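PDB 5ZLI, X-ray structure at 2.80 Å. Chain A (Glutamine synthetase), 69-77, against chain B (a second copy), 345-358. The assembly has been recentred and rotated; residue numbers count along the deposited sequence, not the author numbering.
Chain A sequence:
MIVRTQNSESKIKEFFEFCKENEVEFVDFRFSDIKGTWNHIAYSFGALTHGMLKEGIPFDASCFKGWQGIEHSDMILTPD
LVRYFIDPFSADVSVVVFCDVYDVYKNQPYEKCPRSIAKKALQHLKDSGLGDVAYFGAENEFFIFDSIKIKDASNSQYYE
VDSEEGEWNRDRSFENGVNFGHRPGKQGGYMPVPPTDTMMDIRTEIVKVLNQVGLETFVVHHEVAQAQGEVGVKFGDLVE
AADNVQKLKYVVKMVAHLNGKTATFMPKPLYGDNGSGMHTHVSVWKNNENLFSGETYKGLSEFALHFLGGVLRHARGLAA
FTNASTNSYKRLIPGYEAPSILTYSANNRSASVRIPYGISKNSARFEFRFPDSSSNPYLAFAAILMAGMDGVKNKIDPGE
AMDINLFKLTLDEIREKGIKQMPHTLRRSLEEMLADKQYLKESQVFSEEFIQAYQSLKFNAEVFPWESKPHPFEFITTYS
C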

# COMPACT_ATOMS: atom_id res chain seq x y z
N GLY A 69 -17.24 -49.17 19.33
CA GLY A 69 -17.84 -48.19 20.23
C GLY A 69 -17.06 -48.05 21.52
O GLY A 69 -16.34 -48.96 21.94
N ILE A 70 -17.24 -46.93 22.21
CA ILE A 70 -16.37 -46.63 23.36
C ILE A 70 -16.47 -47.66 24.47
O ILE A 70 -15.51 -47.87 25.20
CB ILE A 70 -16.66 -45.23 23.95
CG1 ILE A 70 -18.15 -45.02 24.10
CG2 ILE A 70 -16.00 -44.10 23.12
CD1 ILE A 70 -18.43 -43.73 24.76
N GLU A 71 -17.64 -48.29 24.66
CA GLU A 71 -17.80 -49.27 25.74
C GLU A 71 -16.78 -50.40 25.67
O GLU A 71 -16.37 -50.92 26.71
CB GLU A 71 -19.20 -49.87 25.73
CG GLU A 71 -20.31 -49.00 25.17
CD GLU A 71 -20.38 -49.00 23.68
OE1 GLU A 71 -19.70 -48.17 23.06
OE2 GLU A 71 -21.13 -49.79 23.10
N HIS A 72 -16.39 -50.82 24.47
CA HIS A 72 -15.41 -51.87 24.23
C HIS A 72 -14.23 -51.37 23.41
O HIS A 72 -13.90 -51.93 22.37
CB HIS A 72 -16.11 -53.04 23.56
CG HIS A 72 -17.13 -53.66 24.46
ND1 HIS A 72 -18.48 -53.40 24.35
CD2 HIS A 72 -16.99 -54.50 25.51
CE1 HIS A 72 -19.13 -54.05 25.30
NE2 HIS A 72 -18.25 -54.73 26.01
N SER A 73 -13.57 -50.32 23.90
CA SER A 73 -12.64 -49.55 23.10
C SER A 73 -11.30 -50.25 22.88
O SER A 73 -10.70 -50.09 21.82
CB SER A 73 -12.37 -48.21 23.76
OG SER A 73 -11.82 -48.41 25.06
N ASP A 74 -10.81 -51.00 23.87
CA ASP A 74 -9.48 -51.58 23.76
C ASP A 74 -9.41 -52.59 22.63
O ASP A 74 -10.34 -53.38 22.43
CB ASP A 74 -9.04 -52.22 25.09
CG ASP A 74 -8.74 -51.20 26.20
OD1 ASP A 74 -8.37 -50.06 25.87
OD2 ASP A 74 -8.82 -51.53 27.40
N MET A 75 -8.34 -52.50 21.82
CA MET A 75 -8.00 -53.51 20.83
C MET A 75 -6.48 -53.71 20.81
O MET A 75 -5.73 -53.09 21.55
CB MET A 75 -8.54 -53.13 19.46
CG MET A 75 -10.05 -53.12 19.36
SD MET A 75 -10.84 -54.71 19.20
CE MET A 75 -10.46 -55.06 17.51
N ILE A 76 -6.03 -54.60 19.93
CA ILE A 76 -4.62 -54.94 19.82
C ILE A 76 -4.19 -54.80 18.37
O ILE A 76 -4.93 -55.15 17.45
CB ILE A 76 -4.38 -56.39 20.31
CG1 ILE A 76 -4.61 -56.49 21.81
CG2 ILE A 76 -2.96 -56.86 19.97
CD1 ILE A 76 -3.60 -55.73 22.62
N LEU A 77 -2.99 -54.26 18.15
CA LEU A 77 -2.33 -54.43 16.87
C LEU A 77 -1.38 -55.62 16.93
O LEU A 77 -0.55 -55.71 17.83
CB LEU A 77 -1.55 -53.19 16.44
CG LEU A 77 -2.37 -51.92 16.24
CD1 LEU A 77 -1.39 -50.79 15.85
CD2 LEU A 77 -3.51 -52.11 15.25
N SER B 345 -15.02 -49.55 34.39
CA SER B 345 -15.34 -50.58 33.41
C SER B 345 -14.08 -50.95 32.65
O SER B 345 -13.23 -50.09 32.40
CB SER B 345 -16.43 -50.13 32.43
OG SER B 345 -17.67 -50.02 33.10
N ALA B 346 -13.96 -52.22 32.30
CA ALA B 346 -12.85 -52.64 31.47
C ALA B 346 -13.10 -52.20 30.04
O ALA B 346 -14.23 -52.28 29.54
CB ALA B 346 -12.65 -54.15 31.55
N ASN B 347 -12.04 -51.71 29.39
CA ASN B 347 -12.09 -51.33 27.99
C ASN B 347 -13.09 -50.19 27.73
O ASN B 347 -13.65 -50.10 26.63
CB ASN B 347 -12.45 -52.55 27.14
CG ASN B 347 -11.80 -53.80 27.64
OD1 ASN B 347 -10.58 -53.83 27.85
ND2 ASN B 347 -12.61 -54.80 27.96
N ASN B 348 -13.35 -49.34 28.71
CA ASN B 348 -14.38 -48.32 28.57
C ASN B 348 -13.78 -46.93 28.74
O ASN B 348 -13.30 -46.58 29.82
CB ASN B 348 -15.49 -48.57 29.58
CG ASN B 348 -16.78 -47.87 29.24
OD1 ASN B 348 -16.79 -46.75 28.73
ND2 ASN B 348 -17.90 -48.53 29.53
N ARG B 349 -13.85 -46.11 27.69
CA ARG B 349 -13.32 -44.75 27.73
C ARG B 349 -14.39 -43.71 28.00
O ARG B 349 -14.07 -42.51 28.00
CB ARG B 349 -12.57 -44.40 26.44
CG ARG B 349 -11.42 -45.30 26.21
CD ARG B 349 -10.43 -44.65 25.32
NE ARG B 349 -9.08 -45.16 25.54
CZ ARG B 349 -8.66 -46.40 25.31
NH1 ARG B 349 -9.50 -47.32 24.87
NH2 ARG B 349 -7.39 -46.72 25.55
N SER B 350 -15.63 -44.13 28.24
CA SER B 350 -16.64 -43.26 28.80
C SER B 350 -16.62 -43.22 30.33
O SER B 350 -17.20 -42.30 30.93
CB SER B 350 -18.02 -43.70 28.30
OG SER B 350 -18.24 -45.06 28.61
N ALA B 351 -15.93 -44.16 30.97
CA ALA B 351 -15.92 -44.25 32.43
C ALA B 351 -14.83 -43.38 33.05
O ALA B 351 -13.84 -43.02 32.41
CB ALA B 351 -15.75 -45.70 32.86
N SER B 352 -15.08 -42.96 34.31
CA SER B 352 -14.08 -42.21 35.08
C SER B 352 -12.83 -43.04 35.34
O SER B 352 -11.71 -42.52 35.28
CB SER B 352 -14.68 -41.70 36.37
OG SER B 352 -15.68 -40.77 36.07
N VAL B 353 -13.01 -44.29 35.73
CA VAL B 353 -11.89 -45.20 35.89
C VAL B 353 -11.99 -46.26 34.82
O VAL B 353 -13.08 -46.65 34.39
CB VAL B 353 -11.83 -45.85 37.28
CG1 VAL B 353 -10.41 -46.39 37.54
CG2 VAL B 353 -12.28 -44.84 38.34
N ARG B 354 -10.84 -46.75 34.39
CA ARG B 354 -10.81 -47.71 33.32
C ARG B 354 -9.88 -48.83 33.70
O ARG B 354 -8.78 -48.59 34.21
CB ARG B 354 -10.36 -47.06 32.01
CG ARG B 354 -9.93 -48.05 31.01
CD ARG B 354 -9.98 -47.44 29.66
NE ARG B 354 -9.20 -48.25 28.77
CZ ARG B 354 -7.91 -48.11 28.65
NH1 ARG B 354 -7.32 -47.14 29.32
NH2 ARG B 354 -7.23 -48.89 27.82
N ILE B 355 -10.34 -50.06 33.48
CA ILE B 355 -9.52 -51.25 33.64
C ILE B 355 -8.95 -51.61 32.28
O ILE B 355 -9.72 -51.97 31.37
CB ILE B 355 -10.33 -52.41 34.22
CG1 ILE B 355 -10.88 -52.00 35.58
CG2 ILE B 355 -9.47 -53.60 34.38
CD1 ILE B 355 -12.29 -51.40 35.51
N PRO B 356 -7.64 -51.47 32.06
CA PRO B 356 -7.07 -51.85 30.77
C PRO B 356 -7.18 -53.35 30.48
O PRO B 356 -7.29 -54.18 31.39
CB PRO B 356 -5.60 -51.41 30.89
CG PRO B 356 -5.63 -50.30 31.94
CD PRO B 356 -6.69 -50.73 32.91
N TYR B 357 -7.05 -53.67 29.19
CA TYR B 357 -7.26 -55.03 28.69
C TYR B 357 -6.21 -56.02 29.21
O TYR B 357 -6.57 -57.10 29.70
CB TYR B 357 -7.25 -55.01 27.16
CG TYR B 357 -7.02 -56.38 26.60
CD1 TYR B 357 -5.74 -56.79 26.21
CD2 TYR B 357 -8.05 -57.31 26.53
CE1 TYR B 357 -5.50 -58.05 25.74
CE2 TYR B 357 -7.83 -58.60 26.07
CZ TYR B 357 -6.56 -58.96 25.66
OH TYR B 357 -6.31 -60.23 25.18
N GLY B 358 -4.92 -55.69 29.06
CA GLY B 358 -3.83 -56.59 29.42
C GLY B 358 -3.95 -57.20 30.81
O GLY B 358 -4.12 -58.42 30.94

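Asp74(A) is the centre of this contact. It is buried, and the other stretch covers more of it than of any other residue here. Its CA-to-CB bond points toward chain B. Chi1 is m (-71°) and chi2 is -27°, which sets the carboxylate beside two arginines. Asp74(A) OD1 accepts from Arg354(B) NH2 at 2.5 Å and from Arg349(B) NH1 at 3.1 Å, and both pairs are salt bridges. Asp74(A) OD2 takes a weak hydrogen bond from Arg354(B) NH2 at 3.1 Å. Aspartate suits the place because it offsets part of the charge of the two arginines.

The two arginines arrive differently. The CA-to-CB bond of Arg354(B) points toward chain A, and the side chain is extended, with chi1, chi2 and chi3 all t; chi4 of -85° then turns the guanidinium. Arg349(B) leaves its backbone sideways, with chi1 m and chi2 and chi3 t, and its end comes nearer to chain A. Each guanidinium meets Asp74(A) OD1 at its edge, near its plane, where the N-H groups point. Arg349(B) NH2 and Arg354(B) NH2 lie 3.1 Å apart. Both are donors, so they do not bond to each other, and the shared carboxylate helps to offset this closeness.

Ser73(A) is buried, and its CA-to-CB bond points toward chain B. Ser73(A) N donates to Asn347(B) O at 2.7 Å, with a good angle of 160°. With chi1 p (60°), Ser73(A) OG also donates a weak hydrogen bond to Asn347(B) O at 2.9 Å. Ser73(A) OG accepts a weak one from Arg349(B) NH1 at 2.6 Å. A small hydroxyl suits this site because it can donate and accept at once.

Asn347(B) lies within a type II turn running from Ser345(B) to Asn348(B). Its phi/psi of 62/27 is a left-handed conformation, which asparagine tolerates better than most residues. Asn347(B) O is 2.8 Å from Glu71(A) O; both are acceptors, so this is no bond.

At the other end, Arg349(B) N gives a weak hydrogen bond to Ile70(A) O at 3.5 Å. Asn348(B) CA also approaches Ile70(A) O at 3.6 Å in a CA-H...O contact. The Ile70(A) side chain starts sideways, with chi1 p and chi2 t, and Ile70(A) CD1 packs 3.6 Å from Ser350(B) CB.

Ile76(A), with both chi angles m, and Tyr357(B), with chi1 t, make an apolar contact: Ile76(A) CD1 lies 4.3 Å from Tyr357(B) CD1. The CA-to-CB bond of Met75(A) points away, as expected for alternation along a strand. The stretches bury 536 Å² in total.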